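Local coordinates for cell surface protein (Putative S-layer protein) (Clostridioides difficile R20291, PDB 5NJL), which mediates cell adhesion in vitro and probably acts as an adhesin in the S-layer of the cell wall, at residues Lys212-Leu224 / Lys270-Leu284. Numbering follows the deposited sequence. Where two conformers were deposited one is given.
Sequences KNSDLNTVSPQDL and KAIELTVESTNEKDL. With SO4 (sulfate ion), chain T; SO4 (sulfate ion), chain H.
Glu-273 leaves its strand with CG anti to the backbone N (chi1 -172°) and stays extended, while Lys-212, its CG anti to the carbonyl carbon, runs straight out to meet it at about a right angle. Lys-212 NZ thereby reaches the syn lone pair of Glu-273 OE1 at 2.8 Å, a salt bridge beside the parallel pairing of edge strand 215-219 with strand 271-278 in a four-stranded mixed sheet. The bridge lies where two sheets meet, probably a domain junction: Lys-212 ends strand 204-212 of the five-stranded sheet, and an inverse gamma turn centred on Asn-213 leads into the new strand. Asn-70 adds a further tie, bonding Ser-214 OG and Ile-272 O.

Six backbone hydrogen bonds join the strands, from Asp-215 N to Ala-271 O through to Glu-277 N to Val-219 O. Thr-218 and Thr-275 lie side by side on the face that also bears Glu-273, Thr-218 OG1 packing 3.6 Å from Thr-275 CB. On the face bearing Val-219 the C-terminal half is apolar: the side chains of Val-219 and Leu-274 cross at about a right angle, with Val-219 CG1 3.7 Å from Leu-274 CD1, and Leu-224, past the end of the strand, meets Val-276 tip to tip. Pro-221 lays its ring against Ser-278 and touches Ala-287 of helix 281-291. Asn-280 caps that helix, its OD1 taking a nearly straight bond (175°) from Asp-283 N at 2.9 Å, while Asn-280 ND2 donates to O1 of the chain T sulfate, probably from the crystallisation liquor, at 2.8 Å.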
loop_
_atom_site.group_PDB
_atom_site.type_symbol
_atom_site.label_atom_id
_atom_site.label_comp_id
_atom_site.label_asym_id
_atom_site.label_seq_id
_atom_site.Cartn_x
_atom_site.Cartn_y
_atom_site.Cartn_z
ATOM N N LYS A 212 -9.105 2.879 -21.001
ATOM C CA LYS A 212 -8.847 3.110 -22.422
ATOM C C LYS A 212 -10.154 3.048 -23.159
ATOM O O LYS A 212 -10.897 2.069 -23.034
ATOM C CB LYS A 212 -7.893 2.050 -22.961
ATOM C CG LYS A 212 -6.495 2.171 -22.391
ATOM C CD LYS A 212 -5.558 1.090 -22.918
ATOM C CE LYS A 212 -4.187 1.200 -22.275
ATOM N NZ LYS A 212 -3.145 0.367 -22.940
ATOM N N ASN A 213 -10.463 4.097 -23.915
ATOM C CA ASN A 213 -11.666 4.070 -24.752
ATOM C C ASN A 213 -11.300 3.409 -26.095
ATOM O O ASN A 213 -11.114 4.082 -27.116
ATOM C CB ASN A 213 -12.230 5.470 -24.973
ATOM C CG ASN A 213 -13.603 5.447 -25.627
ATOM O OD1 ASN A 213 -14.228 4.393 -25.763
ATOM N ND2 ASN A 213 -14.095 6.620 -25.988
ATOM N N SER A 214 -11.174 2.091 -26.042
ATOM C CA SER A 214 -10.702 1.295 -27.166
ATOM C C SER A 214 -11.153 -0.141 -26.986
ATOM O O SER A 214 -11.521 -0.566 -25.866
ATOM C CB SER A 214 -9.178 1.279 -27.247
ATOM O OG SER A 214 -8.597 2.548 -27.090
ATOM N N ASP A 215 -11.125 -0.877 -28.096
ATOM C CA ASP A 215 -11.421 -2.306 -28.124
ATOM C C ASP A 215 -10.049 -2.951 -28.046
ATOM O O ASP A 215 -9.219 -2.763 -28.949
ATOM C CB ASP A 215 -12.160 -2.665 -29.433
ATOM C CG ASP A 215 -12.715 -4.103 -29.450
ATOM O OD1 ASP A 215 -12.254 -4.971 -28.678
ATOM O OD2 ASP A 215 -13.616 -4.370 -30.264
ATOM N N LEU A 216 -9.801 -3.704 -26.978
ATOM C CA LEU A 216 -8.452 -4.176 -26.648
ATOM C C LEU A 216 -8.226 -5.637 -27.025
ATOM O O LEU A 216 -9.120 -6.487 -26.880
ATOM C CB LEU A 216 -8.196 -4.028 -25.146
ATOM C CG LEU A 216 -8.473 -2.646 -24.558
ATOM C CD1 LEU A 216 -8.329 -2.706 -23.038
ATOM C CD2 LEU A 216 -7.559 -1.597 -25.168
ATOM N N ASN A 217 -7.018 -5.920 -27.495
ATOM C CA ASN A 217 -6.643 -7.264 -27.870
ATOM C C ASN A 217 -5.132 -7.366 -27.846
ATOM O O ASN A 217 -4.448 -6.384 -28.108
ATOM C CB ASN A 217 -7.194 -7.596 -29.265
ATOM C CG ASN A 217 -7.611 -9.037 -29.390
ATOM O OD1 ASN A 217 -6.983 -9.817 -30.116
ATOM N ND2 ASN A 217 -8.671 -9.411 -28.667
ATOM N N THR A 218 -4.627 -8.554 -27.512
ATOM C CA THR A 218 -3.187 -8.824 -27.451
ATOM C C THR A 218 -2.837 -9.984 -28.387
ATOM O O THR A 218 -3.482 -11.031 -28.349
ATOM C CB THR A 218 -2.723 -9.186 -26.026
ATOM O OG1 THR A 218 -3.165 -8.185 -25.101
ATOM C CG2 THR A 218 -1.205 -9.274 -25.955
ATOM N N VAL A 219 -1.802 -9.789 -29.200
ATOM C CA VAL A 219 -1.386 -10.760 -30.212
ATOM C C VAL A 219 0.126 -10.984 -30.144
ATOM O O VAL A 219 0.834 -10.276 -29.436
ATOM C CB VAL A 219 -1.770 -10.287 -31.636
ATOM C CG1 VAL A 219 -3.284 -10.186 -31.769
ATOM C CG2 VAL A 219 -1.117 -8.948 -31.986
ATOM N N SER A 220 0.602 -11.980 -30.889
ATOM C CA SER A 220 2.042 -12.227 -31.069
ATOM C C SER A 220 2.516 -11.482 -32.316
ATOM O O SER A 220 1.691 -11.125 -33.152
ATOM C CB SER A 220 2.305 -13.733 -31.222
ATOM O OG SER A 220 1.571 -14.263 -32.317
ATOM N N PRO A 221 3.838 -11.242 -32.456
ATOM C CA PRO A 221 4.332 -10.602 -33.692
ATOM C C PRO A 221 4.150 -11.496 -34.915
ATOM O O PRO A 221 3.986 -10.984 -36.028
ATOM C CB PRO A 221 5.824 -10.365 -33.412
ATOM C CG PRO A 221 6.176 -11.309 -32.317
ATOM C CD PRO A 221 4.932 -11.514 -31.502
ATOM N N GLN A 222 4.173 -12.812 -34.676
ATOM C CA GLN A 222 3.919 -13.839 -35.687
ATOM C C GLN A 222 2.526 -13.673 -36.300
ATOM O O GLN A 222 2.353 -13.876 -37.506
ATOM C CB GLN A 222 4.058 -15.258 -35.102
ATOM C CG GLN A 222 5.483 -15.661 -34.711
ATOM C CD GLN A 222 5.879 -15.233 -33.301
ATOM O OE1 GLN A 222 5.111 -15.383 -32.349
ATOM N NE2 GLN A 222 7.089 -14.701 -33.166
ATOM N N ASP A 223 1.546 -13.302 -35.465
ATOM C CA ASP A 223 0.180 -13.034 -35.926
ATOM C C ASP A 223 0.134 -11.957 -37.021
ATOM O O ASP A 223 -0.713 -11.999 -37.914
ATOM C CB ASP A 223 -0.690 -12.602 -34.734
ATOM C CG ASP A 223 -2.151 -12.474 -35.089
ATOM O OD1 ASP A 223 -2.621 -13.230 -35.958
ATOM O OD2 ASP A 223 -2.829 -11.612 -34.493
ATOM N N LEU A 224 1.051 -10.988 -36.939
ATOM C CA LEU A 224 1.125 -9.848 -37.863
ATOM C C LEU A 224 2.211 -9.901 -38.935
ATOM O O LEU A 224 2.114 -9.204 -39.958
ATOM C CB LEU A 224 1.341 -8.565 -37.058
ATOM C CG LEU A 224 0.382 -8.334 -35.895
ATOM C CD1 LEU A 224 0.670 -6.974 -35.271
ATOM C CD2 LEU A 224 -1.073 -8.449 -36.348
ATOM N N LYS A 270 -14.091 1.804 -35.768
ATOM C CA LYS A 270 -13.992 1.453 -34.347
ATOM C C LYS A 270 -12.577 1.710 -33.840
ATOM O O LYS A 270 -11.595 1.364 -34.511
ATOM C CB LYS A 270 -14.349 -0.030 -34.121
ATOM C CG LYS A 270 -14.481 -0.450 -32.653
ATOM C CD LYS A 270 -15.199 -1.793 -32.461
ATOM C CE LYS A 270 -16.703 -1.632 -32.246
ATOM N NZ LYS A 270 -17.427 -2.935 -32.021
ATOM N N ALA A 271 -12.478 2.257 -32.631
ATOM C CA ALA A 271 -11.188 2.502 -31.973
ATOM C C ALA A 271 -10.625 1.189 -31.425
ATOM O O ALA A 271 -11.277 0.496 -30.596
ATOM C CB ALA A 271 -11.383 3.487 -30.833
ATOM N N ILE A 272 -9.430 0.837 -31.880
ATOM C CA ILE A 272 -8.786 -0.412 -31.528
ATOM C C ILE A 272 -7.462 -0.091 -30.848
ATOM O O ILE A 272 -6.767 0.855 -31.238
ATOM C CB ILE A 272 -8.480 -1.264 -32.777
ATOM C CG1 ILE A 272 -9.736 -1.487 -33.633
ATOM C CG2 ILE A 272 -7.795 -2.576 -32.399
ATOM C CD1 ILE A 272 -10.888 -2.186 -32.963
ATOM N N GLU A 273 -7.109 -0.883 -29.834
ATOM C CA GLU A 273 -5.731 -0.913 -29.374
ATOM C C GLU A 273 -5.244 -2.330 -29.274
ATOM O O GLU A 273 -5.753 -3.147 -28.492
ATOM C CB GLU A 273 -5.501 -0.220 -28.035
ATOM C CG GLU A 273 -4.010 -0.134 -27.747
ATOM C CD GLU A 273 -3.703 0.173 -26.302
ATOM O OE1 GLU A 273 -3.951 -0.713 -25.446
ATOM O OE2 GLU A 273 -3.210 1.284 -26.046
ATOM N N LEU A 274 -4.209 -2.590 -30.049
ATOM C CA LEU A 274 -3.679 -3.909 -30.207
ATOM C C LEU A 274 -2.342 -3.924 -29.473
ATOM O O LEU A 274 -1.462 -3.125 -29.772
ATOM C CB LEU A 274 -3.483 -4.174 -31.698
ATOM C CG LEU A 274 -3.169 -5.596 -32.138
ATOM C CD1 LEU A 274 -4.082 -6.616 -31.468
ATOM C CD2 LEU A 274 -3.281 -5.663 -33.661
ATOM N N THR A 275 -2.218 -4.828 -28.512
ATOM C CA THR A 275 -0.951 -5.068 -27.834
ATOM C C THR A 275 -0.219 -6.199 -28.567
ATOM O O THR A 275 -0.780 -7.270 -28.791
ATOM C CB THR A 275 -1.197 -5.415 -26.356
ATOM O OG1 THR A 275 -1.900 -4.327 -25.737
ATOM C CG2 THR A 275 0.108 -5.640 -25.619
ATOM N N VAL A 276 1.014 -5.931 -28.979
ATOM C CA VAL A 276 1.852 -6.934 -29.639
ATOM C C VAL A 276 3.002 -7.330 -28.693
ATOM O O VAL A 276 3.921 -6.531 -28.460
ATOM C CB VAL A 276 2.417 -6.399 -30.964
ATOM C CG1 VAL A 276 3.215 -7.495 -31.685
ATOM C CG2 VAL A 276 1.293 -5.850 -31.841
ATOM N N GLU A 277 2.939 -8.556 -28.165
ATOM C CA GLU A 277 3.896 -9.020 -27.154
ATOM C C GLU A 277 4.628 -10.304 -27.540
ATOM O O GLU A 277 4.056 -11.192 -28.193
ATOM C CB GLU A 277 3.211 -9.183 -25.788
ATOM C CG GLU A 277 2.341 -10.418 -25.606
ATOM C CD GLU A 277 1.571 -10.397 -24.297
ATOM O OE1 GLU A 277 0.773 -11.333 -24.072
ATOM O OE2 GLU A 277 1.756 -9.450 -23.496
ATOM N N SER A 278 5.885 -10.382 -27.096
ATOM C CA SER A 278 6.806 -11.469 -27.433
ATOM C C SER A 278 7.965 -11.570 -26.427
ATOM O O SER A 278 8.579 -10.551 -26.069
ATOM C CB SER A 278 7.394 -11.224 -28.822
ATOM O OG SER A 278 8.117 -12.353 -29.281
ATOM N N THR A 279 8.269 -12.799 -25.997
ATOM C CA THR A 279 9.516 -13.083 -25.260
ATOM C C THR A 279 10.746 -12.736 -26.123
ATOM O O THR A 279 11.706 -12.138 -25.636
ATOM C CB THR A 279 9.591 -14.555 -24.793
ATOM O OG1 THR A 279 9.319 -15.427 -25.893
ATOM C CG2 THR A 279 8.576 -14.833 -23.688
ATOM N N ASN A 280 10.688 -13.090 -27.407
ATOM C CA ASN A 280 11.711 -12.700 -28.377
ATOM C C ASN A 280 11.610 -11.206 -28.671
ATOM O O ASN A 280 10.550 -10.728 -29.062
ATOM C CB ASN A 280 11.531 -13.501 -29.674
ATOM C CG ASN A 280 12.717 -13.375 -30.617
ATOM O OD1 ASN A 280 13.095 -12.275 -31.036
ATOM N ND2 ASN A 280 13.293 -14.513 -30.983
ATOM N N GLU A 281 12.720 -10.485 -28.512
ATOM C CA GLU A 281 12.753 -9.021 -28.685
ATOM C C GLU A 281 13.176 -8.552 -30.091
ATOM O O GLU A 281 12.926 -7.401 -30.460
ATOM C CB GLU A 281 13.655 -8.392 -27.610
ATOM C CG GLU A 281 13.628 -6.867 -27.570
ATOM C CD GLU A 281 14.099 -6.289 -26.247
ATOM O OE1 GLU A 281 13.688 -5.157 -25.917
ATOM O OE2 GLU A 281 14.872 -6.959 -25.533
ATOM N N LYS A 282 13.823 -9.422 -30.865
ATOM C CA LYS A 282 14.139 -9.115 -32.262
ATOM C C LYS A 282 12.874 -9.198 -33.123
ATOM O O LYS A 282 12.606 -8.292 -33.912
ATOM C CB LYS A 282 15.217 -10.061 -32.807
ATOM C CG LYS A 282 15.604 -9.790 -34.257
ATOM C CD LYS A 282 16.918 -10.447 -34.639
ATOM C CE LYS A 282 17.311 -10.085 -36.063
ATOM N NZ LYS A 282 18.689 -10.538 -36.392
ATOM N N ASP A 283 12.115 -10.285 -32.954
ATOM C CA ASP A 283 10.874 -10.546 -33.717
ATOM C C ASP A 283 9.835 -9.442 -33.528
ATOM O O ASP A 283 9.179 -9.016 -34.481
ATOM C CB ASP A 283 10.238 -11.883 -33.289
ATOM C CG ASP A 283 11.109 -13.099 -33.615
ATOM O OD1 ASP A 283 12.067 -12.981 -34.412
ATOM O OD2 ASP A 283 10.831 -14.180 -33.056
ATOM N N LEU A 284 9.695 -9.005 -32.280
ATOM C CA LEU A 284 8.799 -7.917 -31.910
ATOM C C LEU A 284 9.190 -6.605 -32.592
ATOM O O LEU A 284 8.330 -5.913 -33.141
ATOM C CB LEU A 284 8.790 -7.771 -30.389
ATOM C CG LEU A 284 7.765 -6.855 -29.713
ATOM C CD1 LEU A 284 7.334 -7.467 -28.384
ATOM C CD2 LEU A 284 8.311 -5.439 -29.515
HETATM S S SO4 T . 12.484 -16.766 -27.720
HETATM O O1 SO4 T . 13.033 -16.497 -29.069
HETATM O O2 SO4 T . 12.156 -15.482 -27.063
HETATM O O3 SO4 T . 11.261 -17.597 -27.818
HETATM O O4 SO4 T . 13.490 -17.485 -26.904
HETATM S S SO4 H . -18.405 6.674 -26.141
HETATM O O1 SO4 H . -18.949 7.775 -25.306
HETATM O O2 SO4 H . -19.242 6.567 -27.363
HETATM O O3 SO4 H . -18.523 5.409 -25.372
HETATM O O4 SO4 H . -16.998 6.949 -26.536
#